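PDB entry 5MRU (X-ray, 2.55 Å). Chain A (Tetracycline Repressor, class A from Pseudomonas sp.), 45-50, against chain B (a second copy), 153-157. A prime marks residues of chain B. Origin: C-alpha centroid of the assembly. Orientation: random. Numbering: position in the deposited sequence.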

# COMPACT_ATOMS: atom_id res chain seq x y z
N PHE A 45 2.63 -21.76 -15.95
CA PHE A 45 3.14 -20.46 -15.58
C PHE A 45 4.65 -20.47 -15.36
O PHE A 45 5.19 -21.40 -14.75
CB PHE A 45 2.39 -19.94 -14.35
CG PHE A 45 0.95 -19.64 -14.62
CD1 PHE A 45 0.57 -18.47 -15.23
CD2 PHE A 45 -0.05 -20.57 -14.25
CE1 PHE A 45 -0.77 -18.21 -15.47
CE2 PHE A 45 -1.39 -20.31 -14.47
CZ PHE A 45 -1.76 -19.13 -15.09
N ARG A 46 5.33 -19.45 -15.87
CA ARG A 46 6.77 -19.43 -15.78
C ARG A 46 7.20 -19.50 -14.30
O ARG A 46 8.19 -20.10 -13.96
CB ARG A 46 7.31 -18.20 -16.54
CG ARG A 46 8.77 -17.87 -16.29
CD ARG A 46 9.39 -17.18 -17.50
NE ARG A 46 10.72 -16.62 -17.23
CZ ARG A 46 10.95 -15.54 -16.48
NH1 ARG A 46 9.95 -14.86 -15.89
NH2 ARG A 46 12.21 -15.12 -16.31
N ASN A 47 6.41 -18.93 -13.41
CA ASN A 47 6.66 -19.03 -11.98
C ASN A 47 5.50 -18.39 -11.27
O ASN A 47 4.59 -17.83 -11.90
CB ASN A 47 7.96 -18.34 -11.57
CG ASN A 47 8.16 -16.98 -12.25
OD1 ASN A 47 7.22 -16.20 -12.43
ND2 ASN A 47 9.39 -16.69 -12.61
N LYS A 48 5.53 -18.44 -9.94
CA LYS A 48 4.44 -17.91 -9.16
C LYS A 48 4.16 -16.46 -9.52
O LYS A 48 3.02 -16.06 -9.65
CB LYS A 48 4.75 -18.05 -7.69
CG LYS A 48 3.51 -17.87 -6.83
CD LYS A 48 3.77 -18.02 -5.33
CE LYS A 48 2.63 -17.38 -4.55
NZ LYS A 48 2.67 -17.80 -3.13
N ARG A 49 5.20 -15.68 -9.73
CA ARG A 49 5.05 -14.27 -9.91
C ARG A 49 4.23 -14.00 -11.14
O ARG A 49 3.44 -13.04 -11.21
CB ARG A 49 6.43 -13.65 -10.05
CG ARG A 49 6.38 -12.14 -9.95
CD ARG A 49 5.52 -11.64 -8.79
NE ARG A 49 4.26 -11.08 -9.22
CZ ARG A 49 3.44 -10.33 -8.45
NH1 ARG A 49 3.71 -10.03 -7.18
NH2 ARG A 49 2.33 -9.88 -9.00
N ALA A 50 4.45 -14.87 -12.12
CA ALA A 50 3.74 -14.85 -13.39
C ALA A 50 2.26 -15.17 -13.17
O ALA A 50 1.40 -14.56 -13.80
CB ALA A 50 4.35 -15.86 -14.34
N SER B 153 11.72 -6.37 -5.29
CA SER B 153 11.56 -7.79 -4.87
C SER B 153 11.21 -8.81 -5.96
O SER B 153 11.65 -9.94 -5.88
CB SER B 153 10.49 -7.93 -3.76
OG SER B 153 11.05 -8.44 -2.57
N GLU B 154 10.41 -8.41 -6.94
CA GLU B 154 9.84 -9.31 -7.96
C GLU B 154 10.67 -9.40 -9.23
O GLU B 154 10.35 -10.19 -10.13
CB GLU B 154 8.42 -8.85 -8.39
CG GLU B 154 7.33 -8.67 -7.31
CD GLU B 154 7.45 -9.61 -6.14
OE1 GLU B 154 7.13 -9.16 -5.02
OE2 GLU B 154 7.86 -10.77 -6.32
N SER B 155 11.71 -8.59 -9.33
CA SER B 155 12.50 -8.47 -10.56
C SER B 155 13.11 -9.79 -11.13
O SER B 155 13.47 -9.80 -12.30
CB SER B 155 13.59 -7.41 -10.38
OG SER B 155 13.05 -6.10 -10.50
N GLY B 156 13.24 -10.83 -10.29
CA GLY B 156 13.57 -12.22 -10.68
C GLY B 156 12.76 -12.81 -11.83
O GLY B 156 13.35 -13.41 -12.75
N GLU B 157 11.42 -12.67 -11.80
CA GLU B 157 10.58 -12.80 -13.02
C GLU B 157 10.46 -11.49 -13.89
O GLU B 157 11.11 -11.33 -14.96
CB GLU B 157 9.18 -13.34 -12.68

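Charged and polar side chains can meet across a subunit interface by packing, and their conformations are best read with their other partners in view. The meeting of residues 45-50 of one copy of the tetracycline repressor with residues 153-157 of the other is a compact example. The two stretches bury 260 Å² in total, and no hydrogen bond joins them among the atoms modelled.

The first element is a side chain occupied at home. Asn47 stands at the N-cap position, just before the helix that begins at Lys48. With chi1 at 43°, in the p well, its amide folds back over the start of the helix, and Asn47 OD1 accepts from Ala50 N at 3.1 Å. The cap serves a backbone NH of the first turn, where regular helical partners are lacking; Ala50 N also lies 3.0 Å from Asn47 O, a weak bond. With OD1 turned to the helix, the other end of the amide is on the side of the second copy, and Asn47 ND2 rests 3.4 Å from Glu157′ CB. That is a packing contact against carbon, not a polar one.

Glu157′ is the residue on which the contact converges. Its CA-to-CB bond points toward chain A, and its CB touches three residues there: besides Asn47, Glu157′ CB lies 3.8 Å from CB of Arg49 and 3.6 Å from NH1 of Arg46. Its side chain is not modelled beyond CB, so where the carboxylate goes, and whether it pairs with either arginine, cannot be judged.

The two arginines reach their partners by contrasting routes. Arg46 is extended, with chi1 to chi3 all t (167°, 151° and 170°), and this carries its guanidinium to the backbone of chain B. There Arg46 NH1 approaches Glu157′ CA at 3.6 Å, at the edge of the guanidinium and near its plane, while Arg46 NH2 stays 4.1 Å from Gly156′ O. Arg46 is exposed and also touches a crystal neighbour, so its conformation need not be the one it has in solution.

Arg49 bends instead. Its chi1 is t, but chi2 is p at 46° and chi3, at -107°, lies between wells. The chain runs past Glu154′, bringing Arg49 CD to 3.5 Å from Glu154′ OE2. Opposite charges are close here, yet Arg49 NH1 and Glu154′ OE1 remain 4.1 Å apart, beyond a salt bridge. The guanidinium has other engagements: NE and NH2 are both hydrogen-bonded elsewhere in the structure. Glu154′, with chi1 m and chi2 off its wells at -32°, has its closest approach to Arg49 at the aliphatic CD, not at the guanidinium.

Lys48 completes the lesson by abstaining. Its chain is extended, t throughout, its end leads away from chain B, and NZ is bonded elsewhere. Proximity of charge alone does not make a bond; the conformation of each side chain must be read with all its partners in view.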